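Side-chain contacts in diaminopimelate decarboxylase (Psychromonas ingrahamii, PDB 4XG1), which probably catalyses the pyridoxal phosphate-dependent decarboxylation of meso-diaminopimelate to L-lysine, the closing step of lysine biosynthesis: residues S113-L116 and C122-V125; S129-I134 and Y183-D188; I174-A179 and L219-L224. All coordinates share one frame; numbering follows the deposited sequence.

All three contacts lie in the TIM-barrel domain that binds pyridoxal phosphate, where a parallel barrel sheet is wrapped by helices. Contact 1 comes first along the chain and packs helix 109-117 on strand 122-125. Helix 128-140 follows directly and lines up beside helix 179-188 in contact 2, whose centre is about 13 Å from that of contact 1; V125 and F123 pack on I134 there. Contacts 2 and 3 alternate along the chain, with centres about 15 Å apart, because the turn before helix 179-188 meets helix 209-227. The contacts thus follow the outer, helical layer around part of the barrel, outside the strands that surround the cofactor site.

Contact 1: S113-L116 and C122-V125; sequences SAAL and CFNV
F123 reaches from its strand to A115 and L116 on the helix, and on the strand side the whole contact is made by this one aromatic side chain. Its first carbon, CB, leaves the strand in the direction of the helix and on the way packs against I134 CD1 of helix 128-140. At the next step CG stands beside the backbone N and anti to the carbonyl carbon (chi1 -68°), which sends the ring outward with its far end leading. CE1, on one flank, meets the methyl CD2 of L116 at 3.7 Å. CE2, on the other flank, lies 3.9 Å from A115 CB. Between them CZ touches both residues, lying 3.8 Å from A115 CB and equally far from L116 CG. Both partners approach the ring obliquely, and the leucine side chain crosses that of F123 at about a right angle.

The arrangement belongs to the beta-alpha-beta unit of strand 100-102, helix 109-117 and strand 122-125, a repeating element of the TIM barrel. Side chains alternate along strand 122-125: C122 and N124 pack on V101 and S148 of the flanking strands, and N124 also touches E274, a predicted pyridoxal phosphate site, whereas F123 and V125 face the helical layer. A long, flat phenylalanine suits that outer side, since it spans the gap between a strand and a helix whose nearest CA atoms, those of A115 and F123, are 8.8 Å apart. A115 is small enough to let the ring tip come up close to the helix backbone, and its methyl also packs on F102 and I120. L116 is bulkier and branched, and it touches CE1 through CD2 and CZ through CG while continuing to V137 and A145.

Contact 2: S129-I134 and Y183-D188; sequences SELYRI and YKIASD. With K (potassium ion), chain O.
The helical segments 129-134 and 183-188, which carry L131 and A186, run nearly parallel, 13° apart, with axes 10.6 Å from each other at closest approach, and the CA atoms of these two residues come within 6.9 Å. At this spacing, side chains from both helices, L131 from one and I185 and A186 from the other, share the space between them. L131 enters it with a forked tip: CD1 approaches CG2 of I185 and CD2 approaches CB of A186, each at 4.3 Å, a loose apolar touch. The small A186 makes space for the leucine, and its own methyl is buried against I147.

Farther toward solvent, Y132 lies across I185 at about a right angle. The methyl CG2 of I185 meets the OH of Y132 at 3.7 Å and its CZ at 4.1 Å. With CG1 beside the backbone N (chi1 -71°), that methyl is left anti to N and directed across the gap. Tyrosine suits this exposed border because the far end of its ring, CZ and OH, can lean on an isoleucine methyl while the residue still tolerates water. On the second helix, K184 NZ forms a salt bridge with D188 OD2 at 3.5 Å, one turn apart. Elsewhere on this helix, the backbone O of S187 binds a potassium ion at 3.1 Å, together with a water and the carbonyls of L189 and L192.

R133 forms a salt bridge with E291 of the second subunit. Both helices belong to the outer layer of the TIM barrel: Y183 bonds through its hydroxyl to I149 N and G196 O, and L131 reaches V125, I149 and L192 on three barrel strands.

Contact 3: I174-A179 and L219-L224; sequences IEIEQA and LILIDL
Q178 NE2 donates to E175 OE2 at 2.8 Å, an almost straight bond (164°) within the turn that presents I176 and A179 to L221 of the helix. The acceptor lies in the amide plane of the glutamine, but the donor meets the carboxylate from above, 43° out of its plane. Backbone bonds tighten the same turn, Q178 N to E175 O and A179 N to I176 O, as the chain passes from strand 174-175 through a short 3-10 segment to the N-cap residue Q178 and then into helix 179-188.

Across the gap the contact is wholly apolar. With chi1 at 167° the CG of L221 points away from the backbone N, which turns both methyls of its fork to A179: CB of A179 lies 3.7 Å from CD1 and 3.8 Å from CD2. Alanine suits this first turn of the helix because its single methyl fits against the branched tip. I176 adds a longer arm, its CD1 reaching CD2 of L221 at 4.3 Å, a looser touch that extends the apolar surface around the leucine.

D223, on the same helix as L221, forms a salt bridge with R267. I151 of strand 145-152 touches I176, A179 and L221 alike, so the contact rests on the barrel sheet, and L221 also packs on L180, joining helix 209-227 to the start of helix 179-188.

Contact 1: S113-L116 and C122-V125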
ATOM      1  N   SER B 113      14.836 -11.115  19.502  1.00 24.72           N
ATOM      2  CA  SER B 113      15.290 -12.474  19.697  1.00 25.03           C
ATOM      3  C   SER B 113      15.778 -13.154  18.421  1.00 24.42           C
ATOM      4  O   SER B 113      16.852 -13.750  18.385  1.00 24.72           O
ATOM      5  CB  SER B 113      14.158 -13.276  20.293  1.00 28.17           C
ATOM      6  OG  SER B 113      14.648 -14.559  20.617  1.00 31.37           O
ATOM      7  N   ALA B 114      15.014 -13.044  17.348  1.00 23.69           N
ATOM      8  CA  ALA B 114      15.413 -13.732  16.134  1.00 24.68           C
ATOM      9  C   ALA B 114      16.702 -13.166  15.608  1.00 24.64           C
ATOM     10  O   ALA B 114      17.565 -13.903  15.090  1.00 27.78           O
ATOM     11  CB  ALA B 114      14.333 -13.648  15.074  1.00 25.06           C
ATOM     12  N   ALA B 115      16.843 -11.861  15.722  1.00 22.43           N
ATOM     13  CA  ALA B 115      18.014 -11.178  15.169  1.00 22.45           C
ATOM     14  C   ALA B 115      19.256 -11.475  16.020  1.00 23.70           C
ATOM     15  O   ALA B 115      20.370 -11.639  15.505  1.00 21.94           O
ATOM     16  CB  ALA B 115      17.759  -9.686  15.125  1.00 21.98           C
ATOM     17  N   LEU B 116      19.044 -11.541  17.328  1.00 25.47           N
ATOM     18  CA  LEU B 116      20.109 -11.940  18.243  1.00 29.04           C
ATOM     19  C   LEU B 116      20.551 -13.360  17.953  1.00 29.11           C
ATOM     20  O   LEU B 116      21.739 -13.602  17.728  1.00 25.53           O
ATOM     21  CB  LEU B 116      19.653 -11.806  19.712  1.00 29.86           C
ATOM     22  CG  LEU B 116      19.709 -10.368  20.242  1.00 27.51           C
ATOM     23  CD1 LEU B 116      19.087 -10.234  21.616  1.00 27.60           C
ATOM     24  CD2 LEU B 116      21.141  -9.875  20.275  1.00 27.57           C
ATOM     25  N   CYS B 122      24.388  -5.298  14.328  1.00 26.28           N
ATOM     26  CA  CYS B 122      24.031  -4.119  15.130  1.00 25.41           C
ATOM     27  C   CYS B 122      22.532  -3.812  15.095  1.00 23.54           C
ATOM     28  O   CYS B 122      21.891  -3.976  14.077  1.00 23.14           O
ATOM     29  CB  CYS B 122      24.834  -2.894  14.619  1.00 25.17           C
ATOM     30  SG  CYS B 122      25.004  -1.549  15.788  1.00 25.96           S
ATOM     31  N   PHE B 123      22.009  -3.347  16.215  1.00 22.78           N
ATOM     32  CA  PHE B 123      20.669  -2.816  16.323  1.00 22.60           C
ATOM     33  C   PHE B 123      20.761  -1.298  16.341  1.00 21.62           C
ATOM     34  O   PHE B 123      21.378  -0.748  17.215  1.00 24.38           O
ATOM     35  CB  PHE B 123      20.011  -3.262  17.615  1.00 23.93           C
ATOM     36  CG  PHE B 123      19.714  -4.729  17.679  1.00 28.37           C
ATOM     37  CD1 PHE B 123      20.714  -5.646  18.018  1.00 31.86           C
ATOM     38  CD2 PHE B 123      18.435  -5.209  17.408  1.00 29.70           C
ATOM     39  CE1 PHE B 123      20.446  -7.003  18.079  1.00 31.39           C
ATOM     40  CE2 PHE B 123      18.156  -6.563  17.471  1.00 30.94           C
ATOM     41  CZ  PHE B 123      19.166  -7.462  17.799  1.00 33.57           C
ATOM     42  N   ASN B 124      20.176  -0.621  15.365  1.00 21.53           N
ATOM     43  CA  ASN B 124      20.107   0.826  15.365  1.00 19.63           C
ATOM     44  C   ASN B 124      18.897   1.242  16.185  1.00 18.59           C
ATOM     45  O   ASN B 124      17.771   1.189  15.701  1.00 19.38           O
ATOM     46  CB  ASN B 124      20.004   1.340  13.936  1.00 20.65           C
ATOM     47  CG  ASN B 124      21.276   1.109  13.145  1.00 22.49           C
ATOM     48  OD1 ASN B 124      22.363   1.010  13.728  1.00 27.14           O
ATOM     49  ND2 ASN B 124      21.165   1.001  11.816  1.00 22.49           N
ATOM     50  N   VAL B 125      19.136   1.654  17.430  1.00 17.56           N
ATOM     51  CA  VAL B 125      18.073   1.921  18.405  1.00 16.22           C
ATOM     52  C   VAL B 125      17.500   3.339  18.289  1.00 15.35           C
ATOM     53  O   VAL B 125      18.238   4.316  18.099  1.00 14.23           O
ATOM     54  CB  VAL B 125      18.569   1.705  19.858  1.00 16.69           C
ATOM     55  CG1 VAL B 125      17.497   2.041  20.889  1.00 16.65           C
ATOM     56  CG2 VAL B 125      19.022   0.278  20.051  1.00 17.23           C
TER

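Contact 2: S129-I134 and Y183-D188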
ATOM      1  N   SER B 129      12.941   3.337  25.678  1.00 21.81           N
ATOM      2  CA  SER B 129      12.163   2.125  25.922  1.00 21.58           C
ATOM      3  C   SER B 129      12.743   0.919  25.199  1.00 22.37           C
ATOM      4  O   SER B 129      12.722  -0.191  25.721  1.00 22.92           O
ATOM      5  CB  SER B 129      10.745   2.302  25.473  1.00 21.69           C
ATOM      6  OG  SER B 129       9.897   2.619  26.546  1.00 21.71           O
ATOM      7  N   GLU B 130      13.274   1.144  23.996  1.00 22.34           N
ATOM      8  CA  GLU B 130      13.748   0.053  23.138  1.00 22.94           C
ATOM      9  C   GLU B 130      15.042  -0.546  23.680  1.00 22.95           C
ATOM     10  O   GLU B 130      15.216  -1.767  23.640  1.00 22.10           O
ATOM     11  CB  GLU B 130      13.950   0.533  21.680  1.00 21.44           C
ATOM     12  CG  GLU B 130      14.409  -0.542  20.690  1.00 19.95           C
ATOM     13  CD  GLU B 130      14.956   0.029  19.379  1.00 20.60           C
ATOM     14  OE1 GLU B 130      14.618   1.195  18.994  1.00 20.74           O
ATOM     15  OE2 GLU B 130      15.671  -0.706  18.667  1.00 21.25           O
ATOM     16  N   LEU B 131      15.940   0.318  24.170  1.00 24.24           N
ATOM     17  CA  LEU B 131      17.126  -0.138  24.889  1.00 23.18           C
ATOM     18  C   LEU B 131      16.756  -1.153  25.965  1.00 23.01           C
ATOM     19  O   LEU B 131      17.359  -2.193  26.057  1.00 22.79           O
ATOM     20  CB  LEU B 131      17.866   1.012  25.531  1.00 21.79           C
ATOM     21  CG  LEU B 131      18.698   1.901  24.634  1.00 20.73           C
ATOM     22  CD1 LEU B 131      19.234   3.038  25.472  1.00 21.44           C
ATOM     23  CD2 LEU B 131      19.848   1.217  23.964  1.00 20.29           C
ATOM     24  N   TYR B 132      15.772  -0.845  26.782  1.00 26.23           N
ATOM     25  CA  TYR B 132      15.420  -1.745  27.876  1.00 30.92           C
ATOM     26  C   TYR B 132      14.912  -3.053  27.326  1.00 32.56           C
ATOM     27  O   TYR B 132      15.173  -4.110  27.888  1.00 39.73           O
ATOM     28  CB  TYR B 132      14.396  -1.098  28.839  1.00 34.60           C
ATOM     29  CG  TYR B 132      14.989   0.086  29.619  1.00 42.78           C
ATOM     30  CD1 TYR B 132      16.086  -0.096  30.474  1.00 47.79           C
ATOM     31  CD2 TYR B 132      14.481   1.385  29.479  1.00 47.96           C
ATOM     32  CE1 TYR B 132      16.653   0.970  31.163  1.00 50.26           C
ATOM     33  CE2 TYR B 132      15.045   2.458  30.170  1.00 50.83           C
ATOM     34  CZ  TYR B 132      16.133   2.240  31.005  1.00 53.98           C
ATOM     35  OH  TYR B 132      16.688   3.280  31.702  1.00 55.14           O
ATOM     36  N   ARG B 133      14.149  -2.982  26.242  1.00 32.31           N
ATOM     37  CA  ARG B 133      13.563  -4.170  25.676  1.00 28.62           C
ATOM     38  C   ARG B 133      14.668  -5.070  25.139  1.00 28.66           C
ATOM     39  O   ARG B 133      14.650  -6.273  25.338  1.00 27.47           O
ATOM     40  CB  ARG B 133      12.581  -3.815  24.578  1.00 27.24           C
ATOM     41  CG  ARG B 133      12.033  -5.054  23.894  1.00 26.23           C
ATOM     42  CD  ARG B 133      10.963  -4.738  22.872  1.00 24.75           C
ATOM     43  NE  ARG B 133       9.715  -4.375  23.500  1.00 23.72           N
ATOM     44  CZ  ARG B 133       8.597  -4.117  22.842  1.00 21.11           C
ATOM     45  NH1 ARG B 133       8.576  -4.172  21.538  1.00 22.23           N
ATOM     46  NH2 ARG B 133       7.504  -3.819  23.497  1.00 20.04           N
ATOM     47  N   ILE B 134      15.629  -4.476  24.459  1.00 27.82           N
ATOM     48  CA  ILE B 134      16.667  -5.255  23.855  1.00 29.58           C
ATOM     49  C   ILE B 134      17.455  -5.914  24.956  1.00 35.40           C
ATOM     50  O   ILE B 134      17.650  -7.133  24.950  1.00 41.07           O
ATOM     51  CB  ILE B 134      17.593  -4.402  22.989  1.00 27.98           C
ATOM     52  CG1 ILE B 134      16.825  -3.928  21.754  1.00 27.97           C
ATOM     53  CG2 ILE B 134      18.822  -5.195  22.557  1.00 27.54           C
ATOM     54  CD1 ILE B 134      17.614  -3.020  20.832  1.00 27.60           C
ATOM     55  N   TYR B 183      23.336   7.264  25.556  1.00 29.34           N
ATOM     56  CA  TYR B 183      24.506   6.455  25.344  1.00 31.11           C
ATOM     57  C   TYR B 183      25.023   5.978  26.679  1.00 37.59           C
ATOM     58  O   TYR B 183      25.584   4.893  26.783  1.00 36.72           O
ATOM     59  CB  TYR B 183      25.576   7.214  24.590  1.00 29.55           C
ATOM     60  CG  TYR B 183      25.590   6.816  23.157  1.00 30.80           C
ATOM     61  CD1 TYR B 183      26.166   5.627  22.762  1.00 31.50           C
ATOM     62  CD2 TYR B 183      24.997   7.617  22.170  1.00 32.79           C
ATOM     63  CE1 TYR B 183      26.196   5.255  21.420  1.00 33.47           C
ATOM     64  CE2 TYR B 183      25.010   7.237  20.830  1.00 30.88           C
ATOM     65  CZ  TYR B 183      25.604   6.056  20.464  1.00 31.00           C
ATOM     66  OH  TYR B 183      25.660   5.683  19.145  1.00 32.57           O
ATOM     67  N   LYS B 184      24.825   6.809  27.697  1.00 43.31           N
ATOM     68  CA  LYS B 184      25.233   6.477  29.036  1.00 45.46           C
ATOM     69  C   LYS B 184      24.431   5.308  29.509  1.00 42.17           C
ATOM     70  O   LYS B 184      24.981   4.316  29.949  1.00 41.11           O
ATOM     71  CB  LYS B 184      25.032   7.670  29.978  1.00 52.16           C
ATOM     72  CG  LYS B 184      25.390   7.404  31.446  1.00 59.50           C
ATOM     73  CD  LYS B 184      25.881   8.684  32.126  1.00 69.80           C
ATOM     74  CE  LYS B 184      26.536   8.445  33.522  1.00 75.03           C
ATOM     75  NZ  LYS B 184      26.339   7.076  34.115  1.00 74.15           N
ATOM     76  N   ILE B 185      23.117   5.460  29.466  1.00 43.17           N
ATOM     77  CA  ILE B 185      22.188   4.420  29.907  1.00 38.34           C
ATOM     78  C   ILE B 185      22.529   3.098  29.258  1.00 37.04           C
ATOM     79  O   ILE B 185      22.491   2.058  29.902  1.00 36.09           O
ATOM     80  CB  ILE B 185      20.743   4.785  29.540  1.00 38.91           C
ATOM     81  CG1 ILE B 185      20.257   5.949  30.416  1.00 39.95           C
ATOM     82  CG2 ILE B 185      19.825   3.588  29.723  1.00 39.18           C
ATOM     83  CD1 ILE B 185      18.949   6.585  29.977  1.00 39.04           C
ATOM     84  N   ALA B 186      22.882   3.148  27.981  1.00 34.23           N
ATOM     85  CA  ALA B 186      23.271   1.959  27.260  1.00 33.73           C
ATOM     86  C   ALA B 186      24.515   1.342  27.882  1.00 35.73           C
ATOM     87  O   ALA B 186      24.566   0.129  28.093  1.00 32.07           O
ATOM     88  CB  ALA B 186      23.533   2.285  25.795  1.00 32.79           C
ATOM     89  N   SER B 187      25.535   2.171  28.125  1.00 38.75           N
ATOM     90  CA  SER B 187      26.786   1.717  28.760  1.00 38.49           C
ATOM     91  C   SER B 187      26.460   1.016  30.082  1.00 36.99           C
ATOM     92  O   SER B 187      26.933  -0.075  30.343  1.00 37.31           O
ATOM     93  CB  SER B 187      27.748   2.870  29.015  1.00 39.60           C
ATOM     94  OG  SER B 187      27.302   3.562  30.147  1.00 42.92           O
ATOM     95  N   ASP B 188      25.594   1.620  30.881  1.00 38.06           N
ATOM     96  CA  ASP B 188      25.175   1.027  32.153  1.00 38.75           C
ATOM     97  C   ASP B 188      24.432  -0.285  32.004  1.00 39.50           C
ATOM     98  O   ASP B 188      24.231  -0.999  32.989  1.00 40.75           O
ATOM     99  CB  ASP B 188      24.283   1.997  32.951  1.00 39.45           C
ATOM    100  CG  ASP B 188      25.054   3.201  33.507  1.00 41.08           C
ATOM    101  OD1 ASP B 188      26.320   3.167  33.541  1.00 37.84           O
ATOM    102  OD2 ASP B 188      24.366   4.177  33.913  1.00 40.19           O
TER
HETATM  103  K     K O 503      27.521  -1.635  27.709  1.00 33.68           K
HETATM  104  O   HOH W   1      29.314  -0.807  25.944  1.00 10.10           O

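Contact 3: I174-A179 and L219-L224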
ATOM      1  N   ILE B 174      16.906   9.730  18.380  1.00 16.35           N
ATOM      2  CA  ILE B 174      17.101  10.461  19.617  1.00 17.79           C
ATOM      3  C   ILE B 174      17.754  11.770  19.245  1.00 18.06           C
ATOM      4  O   ILE B 174      18.713  11.824  18.449  1.00 18.40           O
ATOM      5  CB  ILE B 174      18.030   9.711  20.552  1.00 19.88           C
ATOM      6  CG1 ILE B 174      17.502   8.294  20.838  1.00 20.59           C
ATOM      7  CG2 ILE B 174      18.242  10.502  21.844  1.00 20.62           C
ATOM      8  CD1 ILE B 174      16.236   8.254  21.640  1.00 21.60           C
ATOM      9  N   GLU B 175      17.212  12.839  19.786  1.00 19.65           N
ATOM     10  CA  GLU B 175      17.769  14.155  19.532  1.00 23.34           C
ATOM     11  C   GLU B 175      19.176  14.247  20.147  1.00 23.03           C
ATOM     12  O   GLU B 175      19.438  13.764  21.237  1.00 21.11           O
ATOM     13  CB  GLU B 175      16.797  15.264  19.965  1.00 26.18           C
ATOM     14  CG  GLU B 175      16.534  15.331  21.446  1.00 30.83           C
ATOM     15  CD  GLU B 175      15.786  16.595  21.832  1.00 35.22           C
ATOM     16  OE1 GLU B 175      15.134  17.192  20.957  1.00 40.21           O
ATOM     17  OE2 GLU B 175      15.876  17.000  23.015  1.00 36.54           O
ATOM     18  N   ILE B 176      20.087  14.837  19.387  1.00 24.27           N
ATOM     19  CA  ILE B 176      21.500  14.939  19.774  1.00 26.12           C
ATOM     20  C   ILE B 176      21.719  15.531  21.165  1.00 26.22           C
ATOM     21  O   ILE B 176      22.642  15.155  21.862  1.00 26.25           O
ATOM     22  CB  ILE B 176      22.300  15.727  18.720  1.00 24.78           C
ATOM     23  CG1 ILE B 176      23.806  15.512  18.922  1.00 26.96           C
ATOM     24  CG2 ILE B 176      21.920  17.190  18.769  1.00 23.98           C
ATOM     25  CD1 ILE B 176      24.569  15.241  17.635  1.00 27.11           C
ATOM     26  N   GLU B 177      20.843  16.435  21.571  1.00 30.14           N
ATOM     27  CA  GLU B 177      20.926  17.049  22.903  1.00 31.04           C
ATOM     28  C   GLU B 177      20.883  16.010  24.009  1.00 27.00           C
ATOM     29  O   GLU B 177      21.311  16.274  25.113  1.00 26.85           O
ATOM     30  CB  GLU B 177      19.794  18.078  23.100  1.00 34.70           C
ATOM     31  CG  GLU B 177      19.958  19.364  22.288  1.00 40.06           C
ATOM     32  CD  GLU B 177      19.497  19.225  20.796  1.00 47.93           C
ATOM     33  OE1 GLU B 177      20.137  19.828  19.870  1.00 47.57           O
ATOM     34  OE2 GLU B 177      18.478  18.502  20.528  1.00 49.60           O
ATOM     35  N   GLN B 178      20.327  14.848  23.727  1.00 23.63           N
ATOM     36  CA  GLN B 178      20.230  13.816  24.730  1.00 22.87           C
ATOM     37  C   GLN B 178      21.084  12.627  24.395  1.00 21.45           C
ATOM     38  O   GLN B 178      20.963  11.601  25.042  1.00 19.43           O
ATOM     39  CB  GLN B 178      18.795  13.340  24.887  1.00 25.71           C
ATOM     40  CG  GLN B 178      17.787  14.446  25.110  1.00 27.94           C
ATOM     41  CD  GLN B 178      16.400  13.894  25.035  1.00 31.76           C
ATOM     42  OE1 GLN B 178      16.130  12.800  25.530  1.00 33.10           O
ATOM     43  NE2 GLN B 178      15.495  14.642  24.405  1.00 34.96           N
ATOM     44  N   ALA B 179      21.962  12.757  23.402  1.00 20.80           N
ATOM     45  CA  ALA B 179      22.742  11.615  22.947  1.00 23.80           C
ATOM     46  C   ALA B 179      23.511  10.974  24.099  1.00 26.43           C
ATOM     47  O   ALA B 179      23.302   9.802  24.432  1.00 27.22           O
ATOM     48  CB  ALA B 179      23.690  12.023  21.821  1.00 23.80           C
ATOM     49  N   LEU B 219      30.583  13.265  14.279  1.00 23.10           N
ATOM     50  CA  LEU B 219      32.002  13.139  14.646  1.00 26.29           C
ATOM     51  C   LEU B 219      32.296  13.868  15.942  1.00 29.50           C
ATOM     52  O   LEU B 219      32.854  13.296  16.872  1.00 35.16           O
ATOM     53  CB  LEU B 219      32.906  13.664  13.554  1.00 25.62           C
ATOM     54  CG  LEU B 219      32.828  12.864  12.254  1.00 24.99           C
ATOM     55  CD1 LEU B 219      33.681  13.476  11.163  1.00 24.41           C
ATOM     56  CD2 LEU B 219      33.234  11.419  12.490  1.00 24.93           C
ATOM     57  N   ILE B 220      31.837  15.107  16.030  1.00 30.88           N
ATOM     58  CA  ILE B 220      31.870  15.852  17.283  1.00 29.90           C
ATOM     59  C   ILE B 220      31.335  14.993  18.401  1.00 28.61           C
ATOM     60  O   ILE B 220      31.956  14.899  19.480  1.00 35.57           O
ATOM     61  CB  ILE B 220      31.046  17.160  17.176  1.00 30.72           C
ATOM     62  CG1 ILE B 220      31.796  18.175  16.340  1.00 32.00           C
ATOM     63  CG2 ILE B 220      30.722  17.744  18.545  1.00 28.69           C
ATOM     64  CD1 ILE B 220      30.899  19.268  15.778  1.00 36.15           C
ATOM     65  N   LEU B 221      30.174  14.389  18.181  1.00 26.04           N
ATOM     66  CA  LEU B 221      29.552  13.560  19.233  1.00 27.44           C
ATOM     67  C   LEU B 221      30.403  12.337  19.571  1.00 29.98           C
ATOM     68  O   LEU B 221      30.430  11.896  20.724  1.00 26.71           O
ATOM     69  CB  LEU B 221      28.150  13.081  18.812  1.00 25.42           C
ATOM     70  CG  LEU B 221      27.519  11.962  19.656  1.00 22.78           C
ATOM     71  CD1 LEU B 221      27.294  12.419  21.085  1.00 22.10           C
ATOM     72  CD2 LEU B 221      26.191  11.482  19.076  1.00 23.81           C
ATOM     73  N   ILE B 222      31.022  11.745  18.549  1.00 32.03           N
ATOM     74  CA  ILE B 222      31.828  10.567  18.777  1.00 37.45           C
ATOM     75  C   ILE B 222      32.973  10.905  19.713  1.00 37.36           C
ATOM     76  O   ILE B 222      33.186  10.223  20.736  1.00 35.82           O
ATOM     77  CB  ILE B 222      32.389  10.027  17.467  1.00 42.67           C
ATOM     78  CG1 ILE B 222      31.295   9.225  16.753  1.00 43.31           C
ATOM     79  CG2 ILE B 222      33.622   9.168  17.747  1.00 45.95           C
ATOM     80  CD1 ILE B 222      31.596   8.943  15.301  1.00 42.27           C
ATOM     81  N   ASP B 223      33.652  12.001  19.380  1.00 36.68           N
ATOM     82  CA  ASP B 223      34.739  12.531  20.193  1.00 37.68           C
ATOM     83  C   ASP B 223      34.301  12.796  21.626  1.00 40.19           C
ATOM     84  O   ASP B 223      34.931  12.318  22.569  1.00 40.88           O
ATOM     85  CB  ASP B 223      35.318  13.771  19.533  1.00 34.83           C
ATOM     86  CG  ASP B 223      36.009  13.441  18.213  1.00 34.25           C
ATOM     87  OD1 ASP B 223      36.233  12.235  17.938  1.00 33.34           O
ATOM     88  OD2 ASP B 223      36.324  14.366  17.445  1.00 30.74           O
ATOM     89  N   LEU B 224      33.181  13.484  21.798  1.00 41.59           N
ATOM     90  CA  LEU B 224      32.652  13.678  23.148  1.00 42.39           C
ATOM     91  C   LEU B 224      32.444  12.368  23.863  1.00 39.52           C
ATOM     92  O   LEU B 224      32.544  12.311  25.086  1.00 43.95           O
ATOM     93  CB  LEU B 224      31.372  14.517  23.126  1.00 44.53           C
ATOM     94  CG  LEU B 224      31.673  15.971  22.740  1.00 51.24           C
ATOM     95  CD1 LEU B 224      30.383  16.702  22.404  1.00 54.17           C
ATOM     96  CD2 LEU B 224      32.425  16.708  23.846  1.00 53.47           C
TER